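Local coordinates for adenylate cyclase (Hippeastrum hybrid cultivar, PDB 6YP4), which has triphosphatase activity as its dominant reaction, although it was first taken for an adenylyl cyclase, at residues R8-S13 and G185-Y190; N34-T39 and A50-F55; G131-V136 and T153-G158. All blocks are in the same frame, centred on the assembly; numbering follows the deposited sequence.

In the fold
All three contacts belong to the curled antiparallel sheet that builds the triphosphate tunnel of the CYTH fold. Contact 2 brings the phosphate-binding arginines Arg52 and Arg54 to the GTP analogue. Contact 3 adjoins it, their centres about 13 Å apart, because strands 26-39 and 127-141 are neighbours: Asn34 N lies 2.8 Å from Phe133 O, a probable hydrogen bond, and the rings of Phe36 and Phe133 pack together. The side chain of Asn135 in contact 3 is about 6 Å from the nucleotide. Contact 1 lies farther out, its centre about 28 Å from that of contact 2 and about 18 Å from that of contact 3, and pins the segment after helix 170-183 to strand 2-9, near the start of the chain.

Contact 1: R8-S13 and G185-Y190; sequences RLPSPS and GIPYEY. With EDO (1,2-ethanediol), chain H.
Arg8 and Glu189 form an antiparallel hydrogen-bonded pair, with Arg8 N 2.6 Å from Glu189 O and Glu189 N 3.0 Å from Arg8 O. The Arg8 carbonyl has further company: the CA of Tyr188 approaches Arg8 O at 3.3 Å in a CA-H...O contact, and ethanediol O2 donates a hydrogen bond to it. Next to this pair the prolines meet at about a right angle, Pro10 CG 3.7 Å from Pro187 CG, while Pro10 CD sits 3.3 Å from Pro187 O. Leu9 reaches the same carbonyl from its CD2 branch and packs that methyl at 4.3 Å from Ile186 CG2. The Arg8 side chain runs extended, with CG anti to the backbone N (chi1 -179°), and ethanediol O1 lies 3.5 Å above the plane of its guanidinium, over the centre; NH1 is hydrogen-bonded to Leu205 O.

Farther out, Leu9 and Ile186 rest on helix 12-22, and the hydroxyls of Tyr188 and Tyr190 both bond to Glu178 of helix 170-183. The contact thus ties the short strand 189-190, which follows that helix, to strand 2-9 of the CYTH sheet. That the pairing stops on this side is consistent with Pro10 and Pro187 having no N-H to donate; Pro187 O, buried, has no polar partner in the model, and apolar packing meets it instead.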
loop_
_atom_site.group_PDB
_atom_site.type_symbol
_atom_site.label_atom_id
_atom_site.label_comp_id
_atom_site.label_asym_id
_atom_site.label_seq_id
_atom_site.Cartn_x
_atom_site.Cartn_y
_atom_site.Cartn_z
ATOM N N ARG A 8 -21.042 0.783 -2.873
ATOM C CA ARG A 8 -21.456 -0.605 -2.707
ATOM C C ARG A 8 -21.973 -1.154 -4.034
ATOM O O ARG A 8 -22.745 -0.486 -4.721
ATOM C CB ARG A 8 -22.527 -0.718 -1.619
ATOM C CG ARG A 8 -23.005 -2.140 -1.361
ATOM C CD ARG A 8 -24.016 -2.179 -0.226
ATOM N NE ARG A 8 -24.513 -3.531 -0.010
ATOM C CZ ARG A 8 -25.605 -3.821 0.691
ATOM N NH1 ARG A 8 -26.324 -2.849 1.254
ATOM N NH2 ARG A 8 -25.980 -5.085 0.825
ATOM N N LEU A 9 -21.533 -2.385 -4.400
ATOM C CA LEU A 9 -22.120 -3.062 -5.552
ATOM C C LEU A 9 -23.261 -3.986 -5.107
ATOM O O LEU A 9 -23.166 -4.631 -4.052
ATOM C CB LEU A 9 -21.070 -3.875 -6.304
ATOM C CG LEU A 9 -19.734 -3.152 -6.491
ATOM C CD1 LEU A 9 -18.786 -4.026 -7.253
ATOM C CD2 LEU A 9 -19.958 -1.869 -7.247
ATOM N N PRO A 10 -24.319 -4.112 -5.920
ATOM C CA PRO A 10 -25.512 -4.874 -5.476
ATOM C C PRO A 10 -25.395 -6.392 -5.528
ATOM O O PRO A 10 -26.211 -7.069 -4.885
ATOM C CB PRO A 10 -26.619 -4.406 -6.447
ATOM C CG PRO A 10 -25.879 -3.863 -7.649
ATOM C CD PRO A 10 -24.588 -3.284 -7.114
ATOM N N SER A 11 -24.478 -6.977 -6.285
ATOM C CA SER A 11 -24.690 -8.360 -6.686
ATOM C C SER A 11 -23.370 -8.982 -7.081
ATOM O O SER A 11 -22.416 -8.265 -7.420
ATOM C CB SER A 11 -25.671 -8.445 -7.865
ATOM O OG SER A 11 -25.049 -7.873 -9.008
ATOM N N PRO A 12 -23.286 -10.312 -7.087
ATOM C CA PRO A 12 -22.124 -10.992 -7.682
ATOM C C PRO A 12 -21.856 -10.598 -9.123
ATOM O O PRO A 12 -20.696 -10.428 -9.510
ATOM C CB PRO A 12 -22.505 -12.476 -7.582
ATOM C CG PRO A 12 -23.403 -12.537 -6.355
ATOM C CD PRO A 12 -24.221 -11.255 -6.446
ATOM N N SER A 13 -22.897 -10.469 -9.937
ATOM C CA SER A 13 -22.688 -10.155 -11.344
ATOM C C SER A 13 -22.071 -8.776 -11.506
ATOM O O SER A 13 -21.167 -8.589 -12.334
ATOM C CB SER A 13 -24.012 -10.284 -12.125
ATOM O OG SER A 13 -24.987 -9.317 -11.750
ATOM N N GLY A 185 -21.293 0.533 -17.086
ATOM C CA GLY A 185 -22.564 -0.135 -16.813
ATOM C C GLY A 185 -22.648 -0.918 -15.521
ATOM O O GLY A 185 -23.346 -1.944 -15.466
ATOM N N ILE A 186 -22.004 -0.434 -14.468
ATOM C CA ILE A 186 -21.905 -1.122 -13.186
ATOM C C ILE A 186 -22.843 -0.406 -12.201
ATOM O O ILE A 186 -22.575 0.739 -11.810
ATOM C CB ILE A 186 -20.465 -1.175 -12.658
ATOM C CG1 ILE A 186 -19.516 -1.569 -13.775
ATOM C CG2 ILE A 186 -20.361 -2.151 -11.479
ATOM C CD1 ILE A 186 -19.539 -3.077 -14.031
ATOM N N PRO A 187 -23.942 -1.038 -11.802
ATOM C CA PRO A 187 -24.798 -0.446 -10.767
ATOM C C PRO A 187 -24.029 -0.264 -9.469
ATOM O O PRO A 187 -23.182 -1.078 -9.106
ATOM C CB PRO A 187 -25.905 -1.483 -10.581
ATOM C CG PRO A 187 -25.371 -2.751 -11.170
ATOM C CD PRO A 187 -24.374 -2.384 -12.212
ATOM N N TYR A 188 -24.371 0.785 -8.739
ATOM C CA TYR A 188 -23.696 1.050 -7.482
ATOM C C TYR A 188 -24.567 1.991 -6.665
ATOM O O TYR A 188 -25.450 2.668 -7.198
ATOM C CB TYR A 188 -22.303 1.653 -7.721
ATOM C CG TYR A 188 -22.358 3.071 -8.233
ATOM C CD1 TYR A 188 -22.467 3.333 -9.593
ATOM C CD2 TYR A 188 -22.287 4.151 -7.359
ATOM C CE1 TYR A 188 -22.533 4.640 -10.070
ATOM C CE2 TYR A 188 -22.346 5.457 -7.828
ATOM C CZ TYR A 188 -22.475 5.691 -9.182
ATOM O OH TYR A 188 -22.523 6.985 -9.637
ATOM N N GLU A 189 -24.317 2.012 -5.356
ATOM C CA GLU A 189 -24.811 3.071 -4.489
ATOM C C GLU A 189 -23.702 3.466 -3.527
ATOM O O GLU A 189 -22.709 2.751 -3.366
ATOM C CB GLU A 189 -26.058 2.656 -3.695
ATOM C CG GLU A 189 -27.233 2.189 -4.537
ATOM C CD GLU A 189 -27.868 3.295 -5.383
ATOM O OE1 GLU A 189 -27.721 4.488 -5.033
ATOM O OE2 GLU A 189 -28.515 2.969 -6.407
ATOM N N TYR A 190 -23.883 4.616 -2.884
ATOM C CA TYR A 190 -22.974 5.017 -1.820
ATOM C C TYR A 190 -23.105 4.050 -0.645
ATOM O O TYR A 190 -24.217 3.669 -0.267
ATOM C CB TYR A 190 -23.278 6.451 -1.370
ATOM C CG TYR A 190 -23.176 7.517 -2.451
ATOM C CD1 TYR A 190 -22.046 7.608 -3.262
ATOM C CD2 TYR A 190 -24.199 8.463 -2.638
ATOM C CE1 TYR A 190 -21.936 8.589 -4.238
ATOM C CE2 TYR A 190 -24.095 9.443 -3.619
ATOM C CZ TYR A 190 -22.947 9.498 -4.413
ATOM O OH TYR A 190 -22.799 10.457 -5.399
HETATM C C1 EDO H . -27.299 -1.545 -2.745
HETATM O O1 EDO H . -27.036 -2.932 -2.487
HETATM C C2 EDO H . -26.022 -0.877 -3.226
HETATM O O2 EDO H . -25.665 -1.392 -4.514
#

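Contact 2: N34-T39 and A50-F55; sequences NLFFDT and ALRIRF. With GCP (phosphomethylphosphonic acid guanylate ester), chain B.
Phe36 lays its ring alongside the aliphatic part of Arg52, CE2 standing 3.5 Å from Arg52 CG, and the two side chains point the same way. Asn34, on the same face of the sheet, holds Arg54: its OD1 accepts a bond from Arg54 NE at 2.7 Å, nearly straight (170°) and close to both the amide and guanidinium planes. The two arginine chains bend in opposite senses at chi3 (67° in Arg52, -66° in Arg54), which places each NE. This is one wall of the triphosphate tunnel of the CYTH fold, whose basic strands bind the phosphates of the GTP analogue. Arg52 NH1 bonds to O1B of the analogue at 3.0 Å and Arg52 NH2 to its O2A at 2.6 Å, whereas Arg54 NH2 reaches O2B at 3.0 Å. Arg52 NH1 and Arg54 NH2 lie 3.2 Å apart as two donors, a repulsion that the beta-phosphate, bonded by both through O1B and O2B, would probably offset. Lys67, Arg137, Lys195 and Lys28 of the second subunit also bind the analogue. On the opposite face the packing is apolar: Phe37 CE2 meets Ile53 CD1 at 3.6 Å, and Leu35 CD1 lies at the edge of the Phe55 ring. A water links Phe37 O to Leu51 N.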
loop_
_atom_site.group_PDB
_atom_site.type_symbol
_atom_site.label_atom_id
_atom_site.label_comp_id
_atom_site.label_asym_id
_atom_site.label_seq_id
_atom_site.Cartn_x
_atom_site.Cartn_y
_atom_site.Cartn_z
ATOM N N ASN A 34 -10.445 -10.479 9.657
ATOM C CA ASN A 34 -10.499 -9.345 10.567
ATOM C C ASN A 34 -11.092 -9.793 11.899
ATOM O O ASN A 34 -12.219 -10.295 11.931
ATOM C CB ASN A 34 -11.350 -8.223 9.969
ATOM C CG ASN A 34 -10.846 -7.754 8.616
ATOM O OD1 ASN A 34 -9.746 -7.229 8.514
ATOM N ND2 ASN A 34 -11.683 -7.867 7.582
ATOM N N LEU A 35 -10.357 -9.603 12.993
ATOM C CA LEU A 35 -10.885 -9.881 14.325
ATOM C C LEU A 35 -10.906 -8.615 15.175
ATOM O O LEU A 35 -10.061 -7.729 15.020
ATOM C CB LEU A 35 -10.079 -10.960 15.037
ATOM C CG LEU A 35 -10.351 -12.375 14.543
ATOM C CD1 LEU A 35 -9.692 -12.640 13.197
ATOM C CD2 LEU A 35 -9.868 -13.359 15.573
ATOM N N PHE A 36 -11.872 -8.538 16.097
ATOM C CA PHE A 36 -12.115 -7.321 16.864
ATOM C C PHE A 36 -12.179 -7.613 18.361
ATOM O O PHE A 36 -12.535 -8.719 18.790
ATOM C CB PHE A 36 -13.414 -6.631 16.413
ATOM C CG PHE A 36 -13.408 -6.236 14.972
ATOM C CD1 PHE A 36 -13.813 -7.141 13.994
ATOM C CD2 PHE A 36 -12.988 -4.971 14.585
ATOM C CE1 PHE A 36 -13.797 -6.800 12.662
ATOM C CE2 PHE A 36 -12.960 -4.626 13.252
ATOM C CZ PHE A 36 -13.378 -5.535 12.289
ATOM N N PHE A 37 -11.842 -6.590 19.151
ATOM C CA PHE A 37 -11.635 -6.722 20.588
ATOM C C PHE A 37 -12.159 -5.488 21.306
ATOM O O PHE A 37 -12.180 -4.391 20.742
ATOM C CB PHE A 37 -10.134 -6.914 20.908
ATOM C CG PHE A 37 -9.517 -8.060 20.196
ATOM C CD1 PHE A 37 -9.428 -9.296 20.818
ATOM C CD2 PHE A 37 -9.042 -7.914 18.893
ATOM C CE1 PHE A 37 -8.863 -10.367 20.167
ATOM C CE2 PHE A 37 -8.480 -8.978 18.226
ATOM C CZ PHE A 37 -8.390 -10.214 18.857
ATOM N N ASP A 38 -12.582 -5.679 22.560
ATOM C CA ASP A 38 -13.134 -4.615 23.392
ATOM C C ASP A 38 -13.178 -5.143 24.821
ATOM O O ASP A 38 -12.937 -6.329 25.067
ATOM C CB ASP A 38 -14.529 -4.190 22.916
ATOM C CG ASP A 38 -14.921 -2.791 23.383
ATOM O OD1 ASP A 38 -14.292 -2.283 24.338
ATOM O OD2 ASP A 38 -15.872 -2.201 22.801
ATOM N N THR A 39 -13.469 -4.250 25.766
ATOM C CA THR A 39 -13.750 -4.691 27.125
ATOM C C THR A 39 -15.081 -5.433 27.169
ATOM O O THR A 39 -15.931 -5.304 26.279
ATOM C CB THR A 39 -13.830 -3.515 28.093
ATOM O OG1 THR A 39 -14.891 -2.633 27.683
ATOM C CG2 THR A 39 -12.506 -2.767 28.163
ATOM N N ALA A 50 -13.008 1.217 17.421
ATOM C CA ALA A 50 -12.920 -0.154 16.944
ATOM C C ALA A 50 -11.458 -0.581 16.968
ATOM O O ALA A 50 -10.608 0.097 16.381
ATOM C CB ALA A 50 -13.488 -0.262 15.529
ATOM N N LEU A 51 -11.162 -1.689 17.658
ATOM C CA LEU A 51 -9.802 -2.241 17.730
ATOM C C LEU A 51 -9.783 -3.563 16.968
ATOM O O LEU A 51 -10.448 -4.532 17.368
ATOM C CB LEU A 51 -9.375 -2.424 19.186
ATOM C CG LEU A 51 -8.004 -2.995 19.560
ATOM C CD1 LEU A 51 -6.906 -2.095 19.060
ATOM C CD2 LEU A 51 -7.928 -3.122 21.079
ATOM N N ARG A 52 -9.019 -3.598 15.871
ATOM C CA ARG A 52 -9.005 -4.697 14.913
ATOM C C ARG A 52 -7.612 -5.302 14.822
ATOM O O ARG A 52 -6.618 -4.571 14.756
ATOM C CB ARG A 52 -9.427 -4.195 13.522
ATOM C CG ARG A 52 -9.574 -5.265 12.404
ATOM C CD ARG A 52 -9.937 -4.600 11.062
ATOM N NE ARG A 52 -8.854 -3.763 10.529
ATOM C CZ ARG A 52 -9.015 -2.813 9.607
ATOM N NH1 ARG A 52 -10.215 -2.554 9.109
ATOM N NH2 ARG A 52 -7.973 -2.117 9.177
ATOM N N ILE A 53 -7.542 -6.634 14.814
ATOM C CA ILE A 53 -6.339 -7.355 14.403
ATOM C C ILE A 53 -6.666 -8.089 13.105
ATOM O O ILE A 53 -7.573 -8.930 13.063
ATOM C CB ILE A 53 -5.835 -8.310 15.496
ATOM C CG1 ILE A 53 -5.415 -7.524 16.757
ATOM C CG2 ILE A 53 -4.642 -9.143 14.991
ATOM C CD1 ILE A 53 -4.904 -8.411 17.896
ATOM N N ARG A 54 -5.963 -7.734 12.031
ATOM C CA ARG A 54 -6.207 -8.307 10.709
ATOM C C ARG A 54 -5.077 -9.253 10.331
ATOM O O ARG A 54 -3.896 -8.881 10.395
ATOM C CB ARG A 54 -6.349 -7.212 9.645
ATOM C CG ARG A 54 -6.258 -7.735 8.190
ATOM C CD ARG A 54 -6.414 -6.603 7.171
ATOM N NE ARG A 54 -7.743 -5.981 7.157
ATOM C CZ ARG A 54 -7.981 -4.781 6.638
ATOM N NH1 ARG A 54 -6.976 -4.079 6.118
ATOM N NH2 ARG A 54 -9.210 -4.269 6.652
ATOM N N PHE A 55 -5.443 -10.458 9.903
ATOM C CA PHE A 55 -4.494 -11.449 9.413
ATOM C C PHE A 55 -4.612 -11.557 7.899
ATOM O O PHE A 55 -5.727 -11.642 7.374
ATOM C CB PHE A 55 -4.758 -12.813 10.068
ATOM C CG PHE A 55 -4.615 -12.801 11.563
ATOM C CD1 PHE A 55 -3.368 -12.831 12.155
ATOM C CD2 PHE A 55 -5.730 -12.763 12.373
ATOM C CE1 PHE A 55 -3.235 -12.813 13.540
ATOM C CE2 PHE A 55 -5.607 -12.740 13.754
ATOM C CZ PHE A 55 -4.365 -12.772 14.339
HETATM P PG GCP B . -12.669 -0.438 4.994
HETATM O O1G GCP B . -13.747 0.134 4.122
HETATM O O2G GCP B . -12.594 -1.940 4.829
HETATM O O3G GCP B . -12.946 -0.087 6.435
HETATM C C3B GCP B . -11.078 0.294 4.476
HETATM P PB GCP B . -9.747 -0.341 5.599
HETATM O O1B GCP B . -10.199 -0.430 7.028
HETATM O O2B GCP B . -9.205 -1.657 5.098
HETATM O O3A GCP B . -8.550 0.782 5.513
HETATM P PA GCP B . -7.063 0.421 6.113
HETATM O O1A GCP B . -6.586 1.653 6.862
HETATM O O2A GCP B . -7.223 -0.738 7.073
HETATM O "O5'" GCP B . -6.025 -0.024 4.857
HETATM C "C5'" GCP B . -6.438 0.206 3.517
HETATM C "C4'" GCP B . -6.535 1.759 3.198
HETATM O "O4'" GCP B . -5.316 2.589 3.706
HETATM C "C3'" GCP B . -6.545 1.923 1.931
HETATM O "O3'" GCP B . -7.534 2.920 1.569
HETATM C "C2'" GCP B . -4.990 2.343 1.466
HETATM O "O2'" GCP B . -4.973 3.375 0.410
HETATM C "C1'" GCP B . -4.326 2.697 2.498
HETATM N N9 GCP B . -3.142 1.768 2.689
HETATM C C8 GCP B . -3.225 0.724 3.522
HETATM N N7 GCP B . -2.051 0.064 3.513
HETATM C C5 GCP B . -1.234 0.707 2.663
HETATM C C6 GCP B . 0.081 0.466 2.272
HETATM O O6 GCP B . 0.675 -0.458 2.721
HETATM N N1 GCP B . 0.675 1.275 1.395
HETATM C C2 GCP B . -0.006 2.335 0.881
HETATM N N2 GCP B . 0.745 3.150 -0.071
HETATM N N3 GCP B . -1.292 2.570 1.260
HETATM C C4 GCP B . -1.904 1.755 2.152
HETATM O O HOH W 1 -13.412 -2.942 18.765
#

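Contact 3: G131-V136 and T153-G158; sequences GGFRNV and TEYGFG
Over one face of the Phe133 ring stands Tyr155, its CE1 centred 3.8 Å above the plane. The rings lie side by side and point the same way, but their planes differ by 49°, so the pair is oblique. Thr153 CG2 touches both rings, 3.8 Å from Phe133 CD1 and over a face of the Tyr155 ring, toward its rim. In Phe133, chi1 of 56° sets CG between the backbone N and carbonyl carbon, from where the ring lies beside Tyr155, while its CB lies 3.5 Å from Glu154 O. An alanine in place of Phe133 would probably open a gap against Tyr155 CE1 and Thr153 CG2 and leave the tyrosine ring freer to turn.

The backbones are those of the beta hairpin formed by strands 127-141 and 147-155. Glu154 N bonds to Arg134 O at 3.0 Å, the return bond from Arg134 N being weak, and a water joins Gly132 O to Gly156 N. Lys195 of helix 195-201 touches Phe133, Thr153 and Tyr155. Next to the rings, Thr153 OG1 donates to Asn135 OD1 at a short 2.5 Å, while Asn135 ND2 bonds to Gln32 and Asp151. Bonds at both ends of this buried amide fix which way round it sits.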
loop_
_atom_site.group_PDB
_atom_site.type_symbol
_atom_site.label_atom_id
_atom_site.label_comp_id
_atom_site.label_asym_id
_atom_site.label_seq_id
_atom_site.Cartn_x
_atom_site.Cartn_y
_atom_site.Cartn_z
ATOM N N GLY A 131 -15.294 -11.492 17.863
ATOM C CA GLY A 131 -15.423 -12.254 16.640
ATOM C C GLY A 131 -14.867 -11.486 15.457
ATOM O O GLY A 131 -14.086 -10.540 15.607
ATOM N N GLY A 132 -15.292 -11.884 14.267
ATOM C CA GLY A 132 -14.796 -11.219 13.077
ATOM C C GLY A 132 -15.390 -11.773 11.805
ATOM O O GLY A 132 -16.427 -12.440 11.822
ATOM N N PHE A 133 -14.719 -11.482 10.693
ATOM C CA PHE A 133 -15.210 -11.870 9.376
ATOM C C PHE A 133 -14.043 -11.876 8.398
ATOM O O PHE A 133 -12.953 -11.384 8.692
ATOM C CB PHE A 133 -16.339 -10.944 8.891
ATOM C CG PHE A 133 -15.963 -9.483 8.853
ATOM C CD1 PHE A 133 -15.421 -8.913 7.701
ATOM C CD2 PHE A 133 -16.155 -8.672 9.969
ATOM C CE1 PHE A 133 -15.056 -7.561 7.667
ATOM C CE2 PHE A 133 -15.803 -7.314 9.934
ATOM C CZ PHE A 133 -15.247 -6.766 8.781
ATOM N N ARG A 134 -14.310 -12.419 7.211
ATOM C CA ARG A 134 -13.339 -12.664 6.156
ATOM C C ARG A 134 -13.573 -11.672 5.009
ATOM O O ARG A 134 -14.699 -11.212 4.791
ATOM C CB ARG A 134 -13.472 -14.125 5.672
ATOM C CG ARG A 134 -12.728 -14.550 4.403
ATOM C CD ARG A 134 -13.233 -15.933 3.918
ATOM N NE ARG A 134 -12.319 -16.612 2.989
ATOM C CZ ARG A 134 -12.442 -16.605 1.662
ATOM N NH1 ARG A 134 -11.560 -17.252 0.903
ATOM N NH2 ARG A 134 -13.447 -15.959 1.086
ATOM N N ASN A 135 -12.510 -11.327 4.285
ATOM C CA ASN A 135 -12.666 -10.416 3.154
ATOM C C ASN A 135 -11.586 -10.701 2.118
ATOM O O ASN A 135 -10.415 -10.874 2.473
ATOM C CB ASN A 135 -12.604 -8.950 3.617
ATOM C CG ASN A 135 -12.778 -7.944 2.473
ATOM O OD1 ASN A 135 -13.889 -7.741 1.965
ATOM N ND2 ASN A 135 -11.682 -7.267 2.097
ATOM N N VAL A 136 -11.998 -10.793 0.858
ATOM C CA VAL A 136 -11.092 -10.902 -0.280
ATOM C C VAL A 136 -10.961 -9.522 -0.906
ATOM O O VAL A 136 -11.959 -8.925 -1.316
ATOM C CB VAL A 136 -11.589 -11.924 -1.310
ATOM C CG1 VAL A 136 -10.600 -11.999 -2.495
ATOM C CG2 VAL A 136 -11.729 -13.284 -0.669
ATOM N N THR A 153 -16.832 -9.362 0.864
ATOM C CA THR A 153 -16.841 -9.428 2.319
ATOM C C THR A 153 -17.837 -10.493 2.756
ATOM O O THR A 153 -19.047 -10.347 2.541
ATOM C CB THR A 153 -17.197 -8.074 2.920
ATOM O OG1 THR A 153 -16.287 -7.083 2.419
ATOM C CG2 THR A 153 -17.097 -8.137 4.420
ATOM N N GLU A 154 -17.328 -11.552 3.368
ATOM C CA GLU A 154 -18.141 -12.684 3.800
ATOM C C GLU A 154 -18.336 -12.538 5.296
ATOM O O GLU A 154 -17.416 -12.776 6.082
ATOM C CB GLU A 154 -17.493 -14.018 3.443
ATOM C CG GLU A 154 -16.902 -14.071 2.036
ATOM C CD GLU A 154 -17.847 -14.684 1.010
ATOM O OE1 GLU A 154 -19.038 -14.901 1.342
ATOM O OE2 GLU A 154 -17.396 -14.940 -0.132
ATOM N N TYR A 155 -19.521 -12.083 5.680
ATOM C CA TYR A 155 -19.921 -12.113 7.072
ATOM C C TYR A 155 -20.556 -13.467 7.351
ATOM O O TYR A 155 -20.829 -14.249 6.438
ATOM C CB TYR A 155 -20.911 -10.989 7.389
ATOM C CG TYR A 155 -20.460 -9.597 7.039
ATOM C CD1 TYR A 155 -19.611 -8.880 7.888
ATOM C CD2 TYR A 155 -20.893 -8.979 5.868
ATOM C CE1 TYR A 155 -19.196 -7.588 7.574
ATOM C CE2 TYR A 155 -20.477 -7.695 5.540
ATOM C CZ TYR A 155 -19.635 -7.001 6.401
ATOM O OH TYR A 155 -19.228 -5.715 6.066
ATOM N N GLY A 156 -20.801 -13.752 8.623
ATOM C CA GLY A 156 -21.523 -14.971 8.930
ATOM C C GLY A 156 -22.862 -15.040 8.225
ATOM O O GLY A 156 -23.312 -16.119 7.837
ATOM N N PHE A 157 -23.482 -13.887 7.997
ATOM C CA PHE A 157 -24.888 -13.800 7.640
ATOM C C PHE A 157 -25.130 -13.375 6.197
ATOM O O PHE A 157 -26.288 -13.290 5.786
ATOM C CB PHE A 157 -25.588 -12.827 8.596
ATOM C CG PHE A 157 -24.781 -11.592 8.885
ATOM C CD1 PHE A 157 -24.733 -10.560 7.973
ATOM C CD2 PHE A 157 -24.061 -11.467 10.062
ATOM C CE1 PHE A 157 -23.977 -9.425 8.226
ATOM C CE2 PHE A 157 -23.307 -10.335 10.321
ATOM C CZ PHE A 157 -23.269 -9.316 9.406
ATOM N N GLY A 158 -24.087 -13.102 5.419
ATOM C CA GLY A 158 -24.289 -12.709 4.039
ATOM C C GLY A 158 -22.996 -12.151 3.483
ATOM O O GLY A 158 -22.008 -11.993 4.201
HETATM O O HOH W 2 -19.412 -12.577 10.769
#